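PDB 5GVJ: enoyl-[acyl-carrier-protein] reductase [FMN] from Thermotoga maritima, which probably catalyses the NADH-dependent reduction of enoyl groups carried on acyl-carrier protein, a step of bacterial fatty acid synthesis, using FMN as cofactor. Local coordinates for residues 20-26 and 42-47; 28-32 and 56-60; 141-147 and 229-233; 171-175 and 280-284. The protein carries 1 engineered substitution. All coordinates share one frame; numbering follows the deposited sequence.

Contact 1. Residues 20-26 and 42-47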
loop_
_atom_site.group_PDB
_atom_site.type_symbol
_atom_site.label_atom_id
_atom_site.label_comp_id
_atom_site.label_asym_id
_atom_site.label_seq_id
_atom_site.Cartn_x
_atom_site.Cartn_y
_atom_site.Cartn_z
ATOM N N GLY A 20 7.263 13.981 9.073
ATOM C CA GLY A 20 7.303 14.324 7.659
ATOM C C GLY A 20 8.203 15.474 7.234
ATOM O O GLY A 20 8.956 15.357 6.260
ATOM N N GLY A 21 8.129 16.601 7.929
ATOM C CA GLY A 21 8.886 17.768 7.488
ATOM C C GLY A 21 8.331 18.421 6.236
ATOM O O GLY A 21 9.099 18.831 5.354
ATOM N N MET A 22 7.012 18.516 6.133
ATOM C CA MET A 22 6.378 19.264 5.063
ATOM C C MET A 22 6.600 20.765 5.267
ATOM O O MET A 22 6.870 21.235 6.376
ATOM C CB MET A 22 4.885 18.930 5.034
ATOM C CG MET A 22 4.101 19.459 3.855
ATOM S SD MET A 22 2.414 18.810 3.920
ATOM C CE MET A 22 1.810 19.427 5.496
ATOM N N ALA A 23 6.501 21.524 4.174
ATOM C CA ALA A 23 6.551 22.975 4.292
ATOM C C ALA A 23 5.402 23.464 5.166
ATOM O O ALA A 23 4.291 22.926 5.120
ATOM C CB ALA A 23 6.487 23.633 2.915
ATOM N N TRP A 24 5.695 24.470 5.995
ATOM C CA TRP A 24 4.732 25.104 6.897
ATOM C C TRP A 24 4.396 24.222 8.093
ATOM O O TRP A 24 4.392 24.715 9.222
ATOM C CB TRP A 24 3.458 25.515 6.151
ATOM C CG TRP A 24 3.737 26.479 5.053
ATOM C CD1 TRP A 24 3.669 26.241 3.711
ATOM C CD2 TRP A 24 4.176 27.836 5.198
ATOM N NE1 TRP A 24 4.017 27.372 3.013
ATOM C CE2 TRP A 24 4.332 28.366 3.903
ATOM C CE3 TRP A 24 4.429 28.661 6.299
ATOM C CZ2 TRP A 24 4.740 29.682 3.676
ATOM C CZ3 TRP A 24 4.835 29.968 6.073
ATOM C CH2 TRP A 24 4.984 30.465 4.771
ATOM N N ALA A 25 4.140 22.923 7.882
ATOM C CA ALA A 25 3.816 22.047 9.009
ATOM C C ALA A 25 5.059 21.537 9.725
ATOM O O ALA A 25 4.997 21.227 10.922
ATOM C CB ALA A 25 2.980 20.850 8.534
ATOM N N GLY A 26 6.178 21.410 9.007
ATOM C CA GLY A 26 7.431 20.989 9.609
ATOM C C GLY A 26 8.139 22.120 10.334
ATOM O O GLY A 26 9.229 22.535 9.931
ATOM N N ILE A 42 11.965 16.834 11.868
ATOM C CA ILE A 42 12.460 17.311 10.583
ATOM C C ILE A 42 11.863 18.679 10.319
ATOM O O ILE A 42 10.641 18.846 10.364
ATOM C CB ILE A 42 12.135 16.347 9.427
ATOM C CG1 ILE A 42 12.953 15.064 9.577
ATOM C CG2 ILE A 42 12.440 17.022 8.098
ATOM C CD1 ILE A 42 12.565 13.950 8.573
ATOM N N ILE A 43 12.727 19.663 10.091
ATOM C CA ILE A 43 12.304 21.010 9.726
ATOM C C ILE A 43 12.010 21.025 8.231
ATOM O O ILE A 43 12.871 20.675 7.419
ATOM C CB ILE A 43 13.393 22.039 10.078
ATOM C CG1 ILE A 43 13.590 22.119 11.591
ATOM C CG2 ILE A 43 13.043 23.401 9.487
ATOM C CD1 ILE A 43 14.843 22.918 12.000
ATOM N N GLY A 44 10.797 21.425 7.865
ATOM C CA GLY A 44 10.450 21.543 6.461
ATOM C C GLY A 44 10.826 22.902 5.908
ATOM O O GLY A 44 10.237 23.917 6.296
ATOM N N SER A 45 11.811 22.949 5.014
ATOM C CA SER A 45 12.312 24.218 4.505
ATOM C C SER A 45 11.673 24.610 3.180
ATOM O O SER A 45 12.106 25.589 2.566
ATOM C CB SER A 45 13.842 24.172 4.359
ATOM O OG SER A 45 14.253 23.426 3.223
ATOM N N GLY A 46 10.653 23.871 2.734
ATOM C CA GLY A 46 10.146 24.039 1.381
ATOM C C GLY A 46 9.770 25.465 1.039
ATOM O O GLY A 46 9.948 25.898 -0.106
ATOM N N ALA A 47 9.258 26.215 2.020
ATOM C CA ALA A 47 8.844 27.602 1.835
ATOM C C ALA A 47 9.805 28.587 2.489
ATOM O O ALA A 47 9.435 29.738 2.736
ATOM C CB ALA A 47 7.434 27.813 2.387
HETATM O O HOH W 1 9.718 21.009 3.253
HETATM O O HOH W 2 8.782 25.745 5.014
#
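Gly-21 and Ile-42 meet where the loop after strand 17-18 of the TIM barrel lies along the C-terminal end of strand 41-44. Ile-42 turns its CG2 to the loop and brings it 3.7 Å from Gly-21 CA; only a residue without a side chain suits this place, and its positive phi of 72° fits glycine too. Gly-21 and Ala-23 both bind FMN in the cofactor-bound enzyme, though none is present here. The carbonyl O of Gly-21 also reaches Gly-46 N through a water. Next, Gly-44 CA directs its C-H almost straight (169° at the hydrogen) at Met-22 O, 3.6 Å away, possible because Gly-44 is bare on that side. Ala-23 is small enough to set its CB 4.0 Å from Gly-46 CA. The indole of Trp-24, whose CG stands beside the backbone N and anti to the carbonyl carbon (chi1 -60°), swings back so that Ala-47 CB lies obliquely against it, 3.5 Å from Trp-24 CE2; residues of helix 260-265 also pack on this ring. A second water donates to Gly-44 O and accepts from Ala-47 N and, weakly, Trp-24 N, joining loop to strand end. Finally Gly-26, itself bonded through its N to Met-22 O, accepts a hydrogen bond from Gly-44: Gly-44 N to Gly-26 O is 2.8 Å, and the same oxygen lies 3.4 Å from Ile-43 CA.

Contact 2. Residues 28-32 and 56-60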
loop_
_atom_site.group_PDB
_atom_site.type_symbol
_atom_site.label_atom_id
_atom_site.label_comp_id
_atom_site.label_asym_id
_atom_site.label_seq_id
_atom_site.Cartn_x
_atom_site.Cartn_y
_atom_site.Cartn_z
ATOM N N PRO A 28 10.033 24.116 13.600
ATOM C CA PRO A 28 10.962 23.731 14.678
ATOM C C PRO A 28 10.260 23.265 15.937
ATOM O O PRO A 28 10.793 22.411 16.653
ATOM C CB PRO A 28 11.765 25.016 14.935
ATOM C CG PRO A 28 11.651 25.790 13.675
ATOM C CD PRO A 28 10.329 25.447 13.048
ATOM N N THR A 29 9.070 23.793 16.233
ATOM C CA THR A 29 8.376 23.376 17.444
ATOM C C THR A 29 7.950 21.913 17.370
ATOM O O THR A 29 8.098 21.168 18.347
ATOM C CB THR A 29 7.151 24.260 17.703
ATOM O OG1 THR A 29 7.566 25.618 17.907
ATOM C CG2 THR A 29 6.512 23.824 18.968
ATOM N N LEU A 30 7.398 21.489 16.233
ATOM C CA LEU A 30 7.025 20.079 16.093
ATOM C C LEU A 30 8.264 19.203 15.958
ATOM O O LEU A 30 8.340 18.125 16.561
ATOM C CB LEU A 30 6.101 19.887 14.888
ATOM C CG LEU A 30 5.638 18.463 14.544
ATOM C CD1 LEU A 30 5.116 17.691 15.776
ATOM C CD2 LEU A 30 4.556 18.531 13.487
ATOM N N ALA A 31 9.251 19.660 15.183
ATOM C CA ALA A 31 10.476 18.883 15.006
ATOM C C ALA A 31 11.213 18.697 16.327
ATOM O O ALA A 31 11.700 17.603 16.631
ATOM C CB ALA A 31 11.370 19.564 13.970
ATOM N N ALA A 32 11.303 19.753 17.135
ATOM C CA ALA A 32 11.991 19.621 18.415
ATOM C C ALA A 32 11.290 18.613 19.311
ATOM O O ALA A 32 11.940 17.861 20.046
ATOM C CB ALA A 32 12.094 20.989 19.094
ATOM N N ALA A 56 15.227 28.844 12.141
ATOM C CA ALA A 56 14.522 27.623 12.491
ATOM C C ALA A 56 15.456 26.636 13.168
ATOM O O ALA A 56 15.115 26.051 14.204
ATOM C CB ALA A 56 13.896 27.010 11.237
ATOM N N ILE A 57 16.661 26.469 12.615
ATOM C CA ILE A 57 17.613 25.537 13.206
ATOM C C ILE A 57 17.990 25.995 14.605
ATOM O O ILE A 57 18.060 25.190 15.541
ATOM C CB ILE A 57 18.851 25.392 12.303
ATOM C CG1 ILE A 57 18.462 24.730 10.975
ATOM C CG2 ILE A 57 19.927 24.587 13.020
ATOM C CD1 ILE A 57 19.562 24.779 9.928
ATOM N N SER A 58 18.212 27.301 14.770
ATOM C CA SER A 58 18.580 27.836 16.077
ATOM C C SER A 58 17.493 27.579 17.114
ATOM O O SER A 58 17.788 27.163 18.243
ATOM C CB SER A 58 18.868 29.333 15.972
ATOM O OG SER A 58 19.332 29.813 17.220
ATOM N N GLU A 59 16.232 27.802 16.756
ATOM C CA GLU A 59 15.208 27.619 17.781
ATOM C C GLU A 59 14.974 26.153 18.094
ATOM O O GLU A 59 14.631 25.824 19.232
ATOM C CB GLU A 59 13.904 28.314 17.400
ATOM C CG GLU A 59 13.397 28.124 16.010
ATOM C CD GLU A 59 12.324 29.154 15.683
ATOM O OE1 GLU A 59 12.645 30.365 15.678
ATOM O OE2 GLU A 59 11.159 28.757 15.472
ATOM N N LEU A 60 15.173 25.245 17.125
ATOM C CA LEU A 60 15.105 23.827 17.467
ATOM C C LEU A 60 16.183 23.458 18.478
ATOM O O LEU A 60 15.911 22.753 19.459
ATOM C CB LEU A 60 15.221 22.950 16.207
ATOM C CG LEU A 60 15.154 21.436 16.450
ATOM C CD1 LEU A 60 14.495 20.724 15.278
ATOM C CD2 LEU A 60 16.535 20.835 16.692
#
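Pro-28, in the first turn of helix 28-36, is the main bump of this interface, and its ring enters a hollow on helix 50-63 bounded by Ala-56, Glu-59 and the base of Leu-60. Its CG lies 3.5 Å from Ala-56 CB, a close approach that the short alanine side chain permits. A proline suits the start of a helix, where its missing N-H costs no backbone bond, and its compact ring makes a rigid knob. Glu-59 forms one wall: with CG placed between its own backbone N and carbonyl carbon (chi1 46°), the side chain crosses the ring at a slant, Glu-59 CG 3.7 Å from Pro-28 CB and the carboxylate oxygen OE2 also against the ring. The second bump runs the other way. Leu-60 sends its CD1 into the shallow surface of the two alanines, 3.6 Å from Ala-31 CB, while its CG rests 4.1 Å from Ala-32 CB. Small residues on one helix thus receive the branched residue of the other, and the segment axes approach to 9.1 Å at -42°. Ile-43 of strand 41-44 packs beneath Ala-31, Ala-56 and Leu-60, as is typical of neighbouring outer helices covering a strand in a TIM barrel.

Contact 3. Residues 141-147 and 229-233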
loop_
_atom_site.group_PDB
_atom_site.type_symbol
_atom_site.label_atom_id
_atom_site.label_comp_id
_atom_site.label_asym_id
_atom_site.label_seq_id
_atom_site.Cartn_x
_atom_site.Cartn_y
_atom_site.Cartn_z
ATOM N N MET A 141 2.335 6.452 -2.842
ATOM C CA MET A 141 1.399 7.477 -3.307
ATOM C C MET A 141 0.167 7.637 -2.420
ATOM O O MET A 141 -0.650 8.521 -2.706
ATOM C CB MET A 141 0.962 7.163 -4.737
ATOM C CG MET A 141 0.348 5.797 -4.889
ATOM S SD MET A 141 -1.443 5.918 -4.824
ATOM C CE MET A 141 -1.763 6.683 -6.420
ATOM N N GLU A 142 -0.006 6.835 -1.366
ATOM C CA GLU A 142 -1.070 7.130 -0.410
ATOM C C GLU A 142 -0.724 8.296 0.503
ATOM O O GLU A 142 -1.578 8.724 1.287
ATOM C CB GLU A 142 -1.402 5.912 0.463
ATOM C CG GLU A 142 -0.186 5.150 1.013
ATOM C CD GLU A 142 0.204 3.982 0.114
ATOM O OE1 GLU A 142 0.710 4.229 -0.999
ATOM O OE2 GLU A 142 -0.029 2.820 0.511
ATOM N N SER A 143 0.499 8.805 0.443
ATOM C CA SER A 143 0.843 9.923 1.301
ATOM C C SER A 143 0.181 11.200 0.783
ATOM O O SER A 143 -0.347 11.253 -0.334
ATOM C CB SER A 143 2.360 10.076 1.395
ATOM O OG SER A 143 2.926 10.292 0.125
ATOM N N GLY A 144 0.189 12.240 1.632
ATOM C CA GLY A 144 -0.339 13.528 1.236
ATOM C C GLY A 144 0.669 14.355 0.449
ATOM O O GLY A 144 1.868 14.074 0.416
ATOM N N GLY A 145 0.157 15.391 -0.205
ATOM C CA GLY A 145 1.021 16.276 -0.956
ATOM C C GLY A 145 1.407 15.663 -2.286
ATOM O O GLY A 145 0.746 14.759 -2.804
ATOM N N HIS A 146 2.499 16.167 -2.851
ATOM C CA HIS A 146 2.938 15.664 -4.146
ATOM C C HIS A 146 3.367 14.202 -4.026
ATOM O O HIS A 146 4.024 13.806 -3.061
ATOM C CB HIS A 146 4.068 16.536 -4.697
ATOM C CG HIS A 146 3.644 17.944 -4.997
ATOM N ND1 HIS A 146 4.010 19.018 -4.213
ATOM C CD2 HIS A 146 2.860 18.447 -5.982
ATOM C CE1 HIS A 146 3.480 20.123 -4.706
ATOM N NE2 HIS A 146 2.777 19.805 -5.781
ATOM N N ILE A 147 2.965 13.389 -5.002
ATOM C CA ILE A 147 3.099 11.941 -4.901
ATOM C C ILE A 147 3.608 11.363 -6.212
ATOM O O ILE A 147 3.484 11.967 -7.279
ATOM C CB ILE A 147 1.759 11.266 -4.542
ATOM C CG1 ILE A 147 0.672 11.737 -5.512
ATOM C CG2 ILE A 147 1.398 11.527 -3.093
ATOM C CD1 ILE A 147 -0.575 10.866 -5.529
ATOM N N HIS A 229 1.563 17.195 -12.244
ATOM C CA HIS A 229 2.221 16.984 -10.959
ATOM C C HIS A 229 1.200 16.657 -9.871
ATOM O O HIS A 229 0.772 17.546 -9.133
ATOM C CB HIS A 229 3.029 18.217 -10.568
ATOM C CG HIS A 229 3.719 18.874 -11.722
ATOM N ND1 HIS A 229 4.881 18.378 -12.273
ATOM C CD2 HIS A 229 3.408 19.984 -12.431
ATOM C CE1 HIS A 229 5.258 19.157 -13.271
ATOM N NE2 HIS A 229 4.382 20.138 -13.388
ATOM N N PRO A 230 0.833 15.381 -9.762
ATOM C CA PRO A 230 -0.262 14.999 -8.862
ATOM C C PRO A 230 0.071 15.285 -7.403
ATOM O O PRO A 230 1.228 15.231 -6.983
ATOM C CB PRO A 230 -0.414 13.495 -9.113
ATOM C CG PRO A 230 0.953 13.062 -9.551
ATOM C CD PRO A 230 1.494 14.208 -10.360
ATOM N N ALA A 231 -0.970 15.597 -6.629
ATOM C CA ALA A 231 -0.828 15.852 -5.204
ATOM C C ALA A 231 -2.096 15.402 -4.494
ATOM O O ALA A 231 -3.202 15.636 -4.986
ATOM C CB ALA A 231 -0.555 17.331 -4.922
ATOM N N ARG A 232 -1.933 14.754 -3.344
ATOM C CA ARG A 232 -3.060 14.221 -2.589
ATOM C C ARG A 232 -3.468 15.217 -1.512
ATOM O O ARG A 232 -2.644 15.610 -0.678
ATOM C CB ARG A 232 -2.728 12.873 -1.953
ATOM C CG ARG A 232 -3.897 12.268 -1.169
ATOM C CD ARG A 232 -3.558 10.881 -0.656
ATOM N NE ARG A 232 -3.143 9.987 -1.738
ATOM C CZ ARG A 232 -3.983 9.302 -2.505
ATOM N NH1 ARG A 232 -5.293 9.411 -2.315
ATOM N NH2 ARG A 232 -3.512 8.514 -3.471
ATOM N N VAL A 233 -4.742 15.613 -1.530
ATOM C CA VAL A 233 -5.287 16.539 -0.552
ATOM C C VAL A 233 -6.665 16.060 -0.110
ATOM O O VAL A 233 -7.316 15.246 -0.771
ATOM C CB VAL A 233 -5.385 17.986 -1.093
ATOM C CG1 VAL A 233 -4.000 18.552 -1.391
ATOM C CG2 VAL A 233 -6.278 18.041 -2.325
#
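Arg-232 grips the carbonyl oxygen of Met-141 side-on with two nitrogens: NE and NH2 each lie 3.0 Å from Met-141 O, which sits at the edge of the guanidinium and close to its plane. NE approaches on a lone pair, whereas NH2 lies above the carbonyl plane. The bent side chain of Met-141 crosses the same Arg-232 NH2, its SD 3.6 Å away. An extended start (chi1 -179°) followed by a bend at chi3 (-56°) carries the guanidinium there, passing Ser-143 O, 3.2 Å from Arg-232 CD. The remaining nitrogen, NH1, bonds to Thr-220 OG1. Beside this grip, strands 145-146 and 231-234 pair antiparallel. Gly-145 and Arg-232 form the hydrogen-bonded pair, with Gly-145 N to Arg-232 O at 2.8 Å and Arg-232 N to Gly-145 O at 2.7 Å. Gly-145 suits the place because its phi is positive (78°). Ile-147 N continues the ladder to Pro-230 O, at 3.2 Å. On the face of His-146 and Ala-231, a non-hydrogen-bonded pair, the imidazole CD2 touches Ala-231 CB at 3.7 Å. Farther out, Ile-147 CG1 packs against Pro-230 CB. With its positive charge directed at a main-chain carbonyl, Arg-232 would probably polarise that peptide, and its two bonds hold the backbone just ahead of Gly-144, an FMN-binding residue in the cofactor-bound enzyme.

Contact 4. Residues 171-175 and 280-284. With NA (sodium ion), chain C.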
loop_
_atom_site.group_PDB
_atom_site.type_symbol
_atom_site.label_atom_id
_atom_site.label_comp_id
_atom_site.label_asym_id
_atom_site.label_seq_id
_atom_site.Cartn_x
_atom_site.Cartn_y
_atom_site.Cartn_z
ATOM N N GLY A 171 4.203 6.924 3.816
ATOM C CA GLY A 171 2.925 6.869 3.147
ATOM C C GLY A 171 2.065 5.750 3.690
ATOM O O GLY A 171 2.404 4.571 3.528
ATOM N N GLY A 172 0.955 6.110 4.340
ATOM C CA GLY A 172 0.013 5.148 4.873
ATOM C C GLY A 172 0.333 4.618 6.252
ATOM O O GLY A 172 -0.358 3.713 6.726
ATOM N N ILE A 173 1.349 5.149 6.923
ATOM C CA ILE A 173 1.805 4.594 8.186
ATOM C C ILE A 173 1.390 5.539 9.298
ATOM O O ILE A 173 1.839 6.689 9.341
ATOM C CB ILE A 173 3.322 4.368 8.186
ATOM C CG1 ILE A 173 3.711 3.512 6.976
ATOM C CG2 ILE A 173 3.730 3.677 9.475
ATOM C CD1 ILE A 173 5.148 3.642 6.583
ATOM N N ALA A 174 0.550 5.058 10.208
ATOM C CA ALA A 174 0.150 5.897 11.330
ATOM C C ALA A 174 0.075 5.138 12.648
ATOM O O ALA A 174 -0.409 5.706 13.637
ATOM C CB ALA A 174 -1.201 6.565 11.049
ATOM N N ASP A 175 0.534 3.888 12.710
ATOM C CA ASP A 175 0.400 3.104 13.933
ATOM C C ASP A 175 1.430 1.976 13.936
ATOM O O ASP A 175 2.183 1.785 12.973
ATOM C CB ASP A 175 -1.029 2.570 14.099
ATOM C CG ASP A 175 -1.506 1.783 12.893
ATOM O OD1 ASP A 175 -0.656 1.181 12.194
ATOM O OD2 ASP A 175 -2.729 1.767 12.652
ATOM N N SER A 280 -3.654 7.843 5.395
ATOM C CA SER A 280 -3.595 7.436 6.794
ATOM C C SER A 280 -4.413 8.339 7.710
ATOM O O SER A 280 -4.572 8.000 8.884
ATOM C CB SER A 280 -2.148 7.394 7.297
ATOM O OG SER A 280 -1.631 8.696 7.422
ATOM N N ALA A 281 -4.945 9.465 7.219
ATOM C CA ALA A 281 -5.854 10.243 8.065
ATOM C C ALA A 281 -7.050 9.406 8.505
ATOM O O ALA A 281 -7.552 9.579 9.620
ATOM C CB ALA A 281 -6.321 11.511 7.341
ATOM N N GLY A 282 -7.487 8.455 7.677
ATOM C CA GLY A 282 -8.591 7.597 8.075
ATOM C C GLY A 282 -8.272 6.655 9.216
ATOM O O GLY A 282 -9.190 6.052 9.781
ATOM N N LEU A 283 -6.997 6.514 9.562
ATOM C CA LEU A 283 -6.569 5.718 10.698
ATOM C C LEU A 283 -6.390 6.559 11.953
ATOM O O LEU A 283 -6.059 6.018 13.014
ATOM C CB LEU A 283 -5.251 5.016 10.371
ATOM C CG LEU A 283 -5.257 4.114 9.147
ATOM C CD1 LEU A 283 -3.826 3.690 8.808
ATOM C CD2 LEU A 283 -6.159 2.920 9.428
ATOM N N ILE A 284 -6.576 7.868 11.850
ATOM C CA ILE A 284 -6.306 8.795 12.942
ATOM C C ILE A 284 -7.643 9.308 13.461
ATOM O O ILE A 284 -8.407 9.949 12.725
ATOM C CB ILE A 284 -5.396 9.938 12.481
ATOM C CG1 ILE A 284 -3.999 9.385 12.158
ATOM C CG2 ILE A 284 -5.322 11.041 13.541
ATOM C CD1 ILE A 284 -3.179 10.307 11.283
HETATM NA NA NA C . -9.407 10.523 10.699
HETATM O O HOH W 3 -0.454 8.834 4.670
HETATM O O HOH W 4 0.950 9.211 9.172
HETATM O O HOH W 5 -4.661 3.048 13.895
HETATM O O HOH W 6 -10.778 8.486 11.161
#
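Ser-280 lays its CB over the backbone of Gly-172, 3.9 Å from Gly-172 C, and just beyond it meets the methyl group of Ala-174, with Ser-280 CB and Ala-174 CB 4.0 Å apart. Its hydroxyl, set between the backbone N and carbonyl carbon (chi1 71°), engages two waters, one bound to Gly-172 N and the other to Ile-173 O, so the polar link between Ser-280 and the loop runs through bound water. Ala-174 CB also rests 4.1 Å from Ile-284 CG1; a methyl fits this narrow place between Ser-280, Leu-283 and Ile-284. Leu-283 directs CD1 to Gly-172 O at 4.0 Å. The loop 171-175 follows strand 167-170 of the TIM barrel, at the end of the strands where FMN binds, and both Gly-172 and Ser-280 contact the cofactor in the FMN-bound enzyme. Gly-172 has a positive phi (85°), well suited to glycine. Asp-175 N-caps helix 176-185, its OD1 taking Gly-178 N, while OD2 accepts a hydrogen bond from Asn-157 and forms a salt bridge with Arg-161, both of the second subunit. Residues 280-283 are 3-10 helix; away from 171-175, Ala-281 O and, just past its end, Ile-284 O each lie 2.3 Å from a sodium ion. Carbonyl oxygens of Ile-212, Val-213 and Ala-215, with one water, complete its shell.

How the contacts relate
Contacts 1 and 2 alternate along the chain and meet at strand 41-44: contact 1 includes its loop end, contact 2 joins the helices before and after it, with centres 11 Å apart and touching side chains such as Ile-43 and Leu-60. Contacts 3 and 4 come later and likewise interleave; their centres are 14 Å apart, and Glu-142 packs on Gly-171 and Gly-172. Both reach the second subunit, which contacts 1 and 2 do not. Contacts 2 and 3 lie on opposite sides of the chain's centre, their centres about 25 Å apart. Contacts 1, 3 and 4 each hold FMN-binding residues, so parts far apart in sequence come together, consistent with one FMN site in the TIM barrel, while contact 2 packs its outer layer.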